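Local coordinates for protein mevalonate kinase, putative (Leishmania major, PDB 2HFS) that probably catalyses the ATP-dependent phosphorylation of (R)-mevalonate to (R)-5-phosphomevalonate, the first of three steps from mevalonate to isopentenyl diphosphate, at residues L84-L89 against L141-G146; G166-Y170 against K180-F184. The contacts are given in a common frame with arbitrary orientation. Residues are numbered along the deposited sequence.

The two contacts follow one another along the chain, contact 1 closing before contact 2 opens. Their centres lie about 24 Å apart and their nearest atoms about 10 Å, so they do not touch. Contact 1 pairs the ends of helices 70-88 and 136-146, both of which touch helix 114-130. Contact 2 joins strands 166-172 and 177-182, a hairpin within the mixed sheet that also holds strands 36-52 and 97-103. Helix 157-164 lies between them in sequence and touches helix 136-146. Strand 177-182 adds to the sheet beside strand 166-172, and helix 216-239 packs on the face carrying Leu167 and Ile182. One contact ties helix to helix, the other strand to strand.

Contact 1 (L84-L89 against L141-G146); sequences LVLDHL and LSAFVG
The C-terminal ends of two alpha-helices cross here, 84-88 and 141-146, with i to i+4 bonds such as His88 N to Leu84 O, 2.9 Å. Leu89 has left the helix. The axes come within 8.5 Å, with 133° between their N-to-C directions. The backbones are closest at Leu84 and Gly146, CA to CA 5.0 Å. His88 buries the most surface. Its chi1 is t and chi2 is 74°. Val145 CG2 lies over one ring face, 3.9 Å from His88 ND1, and His88 CE1 is 3.7 Å from Leu141 CD2. This is a helix-helix contact in the N-terminal part of the GHMP kinase fold. Helix 114-130 touches both partners. Ser142, chi1 t, sets OG 3.5 Å from Val85 CG1 and 3.7 Å from both His88 CD2 and Leu89 CD1. That hydroxyl is hydrogen-bonded to Ser123; no hydrogen bond joins the two segments. Val145 CG1 is 4.1 Å from Leu84 CB. Gly146 permits the close approach: Val85 CG2 is 3.7 Å from Gly146 CA, where a CB would clash.

Contact 2 (G166-Y170 against K180-F184); sequences GLILY and KPIAF
Leu167 lies against Ile182 on one face of an antiparallel hairpin, CB to CB 3.8 Å. Leu167 (chi1 m, chi2 t) also brings CD1 to 4.1 Å from Phe184 CB. Both strands are extended, with Gly166 at a positive phi of 77°. The short strand axes approach to 4.4 Å with 132° between their N-to-C directions. Leu169 and Lys180 form a hydrogen-bonded pair: Leu169 N to Lys180 O is 2.8 Å, Lys180 N to Leu169 O 3.1 Å. Ile168 and Pro181 follow as a non-hydrogen-bonded pair, side chains on the opposite face. The next hydrogen bond runs from Ile182 N to Leu167 O, 3.0 Å. Beyond it a water bridges the strands, accepting from Leu167 N at 2.8 Å and donating to Ile182 O at 3.0 Å. Ile182 (m, t) extends CD1 to 3.9 Å from Leu169 CB. Leu169 (t, p) places CD2 in van der Waals contact with Lys180 NZ, 3.5 Å away. Across its other edge, strand 166-172 pairs with strand 36-52, through Gly166 with Gly40, Ile168 with Val38 and Tyr170 with Ala36. Helix 216-239 covers the Leu167 and Ile182 face, where Leu237 touches Leu167, Ile182 and Phe184.

Contact 1 (L84-L89 against L141-G146)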
loop_
_atom_site.group_PDB
_atom_site.type_symbol
_atom_site.label_atom_id
_atom_site.label_comp_id
_atom_site.label_asym_id
_atom_site.label_seq_id
_atom_site.Cartn_x
_atom_site.Cartn_y
_atom_site.Cartn_z
ATOM N N LEU A 84 -6.929 17.677 7.479
ATOM C CA LEU A 84 -7.438 16.728 8.476
ATOM C C LEU A 84 -6.396 16.401 9.536
ATOM O O LEU A 84 -6.699 16.338 10.739
ATOM C CB LEU A 84 -7.883 15.455 7.779
ATOM C CG LEU A 84 -9.318 15.610 7.245
ATOM C CD1 LEU A 84 -9.696 14.444 6.383
ATOM C CD2 LEU A 84 -10.287 15.760 8.416
ATOM N N VAL A 85 -5.163 16.188 9.074
ATOM C CA VAL A 85 -4.037 15.888 9.963
ATOM C C VAL A 85 -3.678 17.107 10.825
ATOM O O VAL A 85 -3.481 16.980 12.036
ATOM C CB VAL A 85 -2.813 15.393 9.165
ATOM C CG1 VAL A 85 -1.562 15.215 10.083
ATOM C CG2 VAL A 85 -3.161 14.088 8.431
ATOM N N LEU A 86 -3.588 18.281 10.205
ATOM C CA LEU A 86 -3.306 19.494 10.970
ATOM C C LEU A 86 -4.339 19.702 12.078
ATOM O O LEU A 86 -3.964 19.933 13.235
ATOM C CB LEU A 86 -3.257 20.723 10.058
ATOM C CG LEU A 86 -2.066 20.742 9.102
ATOM C CD1 LEU A 86 -2.181 21.859 8.043
ATOM C CD2 LEU A 86 -0.804 20.906 9.874
ATOM N N ASP A 87 -5.617 19.608 11.723
ATOM C CA ASP A 87 -6.717 19.753 12.705
ATOM C C ASP A 87 -6.623 18.699 13.811
ATOM O O ASP A 87 -6.787 19.013 14.987
ATOM C CB ASP A 87 -8.083 19.682 12.021
ATOM C CG ASP A 87 -8.334 20.851 11.071
ATOM O OD1 ASP A 87 -7.761 21.941 11.287
ATOM O OD2 ASP A 87 -9.081 20.759 10.074
ATOM N N HIS A 88 -6.344 17.455 13.428
ATOM C CA HIS A 88 -6.218 16.357 14.383
ATOM C C HIS A 88 -5.085 16.599 15.365
ATOM O O HIS A 88 -5.200 16.288 16.546
ATOM C CB HIS A 88 -5.991 15.035 13.646
ATOM C CG HIS A 88 -5.745 13.870 14.554
ATOM N ND1 HIS A 88 -6.747 13.269 15.289
ATOM C CD2 HIS A 88 -4.609 13.190 14.838
ATOM C CE1 HIS A 88 -6.236 12.265 15.981
ATOM N NE2 HIS A 88 -4.940 12.206 15.736
ATOM N N LEU A 89 -3.996 17.169 14.867
ATOM C CA LEU A 89 -2.818 17.430 15.691
ATOM C C LEU A 89 -2.834 18.805 16.359
ATOM O O LEU A 89 -1.861 19.196 17.023
ATOM C CB LEU A 89 -1.558 17.220 14.849
ATOM C CG LEU A 89 -1.423 15.741 14.466
ATOM C CD1 LEU A 89 -0.169 15.486 13.663
ATOM C CD2 LEU A 89 -1.459 14.862 15.727
ATOM N N LEU A 141 -3.097 6.557 13.773
ATOM C CA LEU A 141 -4.381 7.227 13.927
ATOM C C LEU A 141 -4.451 8.544 13.180
ATOM O O LEU A 141 -5.479 8.876 12.581
ATOM C CB LEU A 141 -4.680 7.504 15.402
ATOM C CG LEU A 141 -6.114 8.006 15.614
ATOM C CD1 LEU A 141 -7.052 6.820 15.519
ATOM C CD2 LEU A 141 -6.233 8.713 16.943
ATOM N N SER A 142 -3.364 9.303 13.238
ATOM C CA SER A 142 -3.303 10.580 12.547
ATOM C C SER A 142 -3.413 10.314 11.042
ATOM O O SER A 142 -4.154 11.015 10.351
ATOM C CB SER A 142 -1.997 11.302 12.884
ATOM O OG SER A 142 -1.981 12.599 12.326
ATOM N N ALA A 143 -2.680 9.304 10.559
ATOM C CA ALA A 143 -2.720 8.917 9.145
ATOM C C ALA A 143 -4.136 8.480 8.800
ATOM O O ALA A 143 -4.700 8.894 7.792
ATOM C CB ALA A 143 -1.714 7.813 8.850
ATOM N N PHE A 144 -4.733 7.683 9.676
ATOM C CA PHE A 144 -6.080 7.183 9.428
ATOM C C PHE A 144 -7.078 8.331 9.267
ATOM O O PHE A 144 -7.959 8.290 8.397
ATOM C CB PHE A 144 -6.531 6.240 10.540
ATOM C CG PHE A 144 -7.885 5.627 10.291
ATOM C CD1 PHE A 144 -8.020 4.542 9.442
ATOM C CD2 PHE A 144 -9.018 6.152 10.886
ATOM C CE1 PHE A 144 -9.264 3.984 9.192
ATOM C CE2 PHE A 144 -10.267 5.604 10.637
ATOM C CZ PHE A 144 -10.390 4.513 9.796
ATOM N N VAL A 145 -6.935 9.354 10.105
ATOM C CA VAL A 145 -7.844 10.496 10.055
ATOM C C VAL A 145 -7.616 11.205 8.718
ATOM O O VAL A 145 -8.567 11.547 8.014
ATOM C CB VAL A 145 -7.624 11.451 11.270
ATOM C CG1 VAL A 145 -8.146 12.863 10.985
ATOM C CG2 VAL A 145 -8.230 10.860 12.547
ATOM N N GLY A 146 -6.347 11.371 8.352
ATOM C CA GLY A 146 -6.016 12.139 7.163
ATOM C C GLY A 146 -6.425 11.433 5.894
ATOM O O GLY A 146 -6.824 12.079 4.926
#

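Contact 2 (G166-Y170 against K180-F184)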
loop_
_atom_site.group_PDB
_atom_site.type_symbol
_atom_site.label_atom_id
_atom_site.label_comp_id
_atom_site.label_asym_id
_atom_site.label_seq_id
_atom_site.Cartn_x
_atom_site.Cartn_y
_atom_site.Cartn_z
ATOM N N GLY A 166 6.978 -3.738 7.001
ATOM C CA GLY A 166 7.093 -5.190 7.206
ATOM C C GLY A 166 5.862 -5.953 6.745
ATOM O O GLY A 166 5.044 -5.416 6.021
ATOM N N LEU A 167 5.753 -7.221 7.133
ATOM C CA LEU A 167 4.569 -8.007 6.830
ATOM C C LEU A 167 3.578 -7.865 7.961
ATOM O O LEU A 167 3.967 -7.763 9.133
ATOM C CB LEU A 167 4.915 -9.477 6.620
ATOM C CG LEU A 167 5.820 -9.840 5.450
ATOM C CD1 LEU A 167 5.928 -11.351 5.366
ATOM C CD2 LEU A 167 5.345 -9.263 4.107
ATOM N N ILE A 168 2.302 -7.850 7.595
ATOM C CA ILE A 168 1.218 -7.525 8.513
ATOM C C ILE A 168 0.016 -8.405 8.228
ATOM O O ILE A 168 -0.463 -8.467 7.094
ATOM C CB ILE A 168 0.847 -6.033 8.392
ATOM C CG1 ILE A 168 2.035 -5.172 8.847
ATOM C CG2 ILE A 168 -0.454 -5.697 9.174
ATOM C CD1 ILE A 168 1.818 -3.685 8.771
ATOM N N LEU A 169 -0.464 -9.068 9.277
ATOM C CA LEU A 169 -1.690 -9.846 9.214
ATOM C C LEU A 169 -2.873 -8.919 9.456
ATOM O O LEU A 169 -2.935 -8.222 10.477
ATOM C CB LEU A 169 -1.658 -10.975 10.252
ATOM C CG LEU A 169 -2.651 -12.136 10.129
ATOM C CD1 LEU A 169 -2.357 -12.987 8.878
ATOM C CD2 LEU A 169 -2.581 -12.990 11.395
ATOM N N TYR A 170 -3.806 -8.923 8.508
ATOM C CA TYR A 170 -4.921 -7.981 8.459
ATOM C C TYR A 170 -6.228 -8.745 8.374
ATOM O O TYR A 170 -6.429 -9.551 7.466
ATOM C CB TYR A 170 -4.711 -7.038 7.260
ATOM C CG TYR A 170 -5.908 -6.358 6.582
ATOM C CD1 TYR A 170 -5.926 -6.218 5.193
ATOM C CD2 TYR A 170 -6.966 -5.804 7.307
ATOM C CE1 TYR A 170 -6.965 -5.584 4.537
ATOM C CE2 TYR A 170 -8.023 -5.156 6.655
ATOM C CZ TYR A 170 -8.009 -5.053 5.267
ATOM O OH TYR A 170 -9.030 -4.427 4.577
ATOM N N LYS A 180 -1.693 -7.342 13.154
ATOM C CA LYS A 180 -0.514 -7.774 13.910
ATOM C C LYS A 180 0.654 -8.053 12.978
ATOM O O LYS A 180 0.447 -8.447 11.833
ATOM C CB LYS A 180 -0.805 -8.994 14.799
ATOM C CG LYS A 180 -1.851 -9.966 14.271
ATOM C CD LYS A 180 -2.528 -10.710 15.442
ATOM C CE LYS A 180 -4.004 -11.023 15.153
ATOM N NZ LYS A 180 -4.196 -12.305 14.404
ATOM N N PRO A 181 1.879 -7.844 13.461
ATOM C CA PRO A 181 3.065 -8.057 12.641
ATOM C C PRO A 181 3.333 -9.538 12.412
ATOM O O PRO A 181 2.955 -10.380 13.244
ATOM C CB PRO A 181 4.193 -7.440 13.475
ATOM C CG PRO A 181 3.708 -7.532 14.910
ATOM C CD PRO A 181 2.217 -7.409 14.834
ATOM N N ILE A 182 3.987 -9.837 11.295
ATOM C CA ILE A 182 4.355 -11.185 10.943
ATOM C C ILE A 182 5.871 -11.259 10.922
ATOM O O ILE A 182 6.529 -10.589 10.119
ATOM C CB ILE A 182 3.763 -11.581 9.554
ATOM C CG1 ILE A 182 2.241 -11.616 9.602
ATOM C CG2 ILE A 182 4.332 -12.921 9.084
ATOM C CD1 ILE A 182 1.567 -11.716 8.231
ATOM N N ALA A 183 6.424 -12.072 11.820
ATOM C CA ALA A 183 7.866 -12.327 11.837
ATOM C C ALA A 183 8.324 -13.101 10.593
ATOM O O ALA A 183 7.697 -14.089 10.199
ATOM C CB ALA A 183 8.264 -13.068 13.129
ATOM N N PHE A 184 9.403 -12.631 9.966
ATOM C CA PHE A 184 9.947 -13.241 8.746
ATOM C C PHE A 184 11.444 -12.955 8.624
ATOM O O PHE A 184 11.881 -11.825 8.873
ATOM C CB PHE A 184 9.191 -12.761 7.494
ATOM C CG PHE A 184 9.458 -13.595 6.273
ATOM C CD1 PHE A 184 10.087 -13.049 5.165
ATOM C CD2 PHE A 184 9.105 -14.944 6.239
ATOM C CE1 PHE A 184 10.350 -13.833 4.036
ATOM C CE2 PHE A 184 9.376 -15.734 5.111
ATOM C CZ PHE A 184 9.991 -15.172 4.013
HETATM O O HOH W 1 7.883 -8.650 8.305
#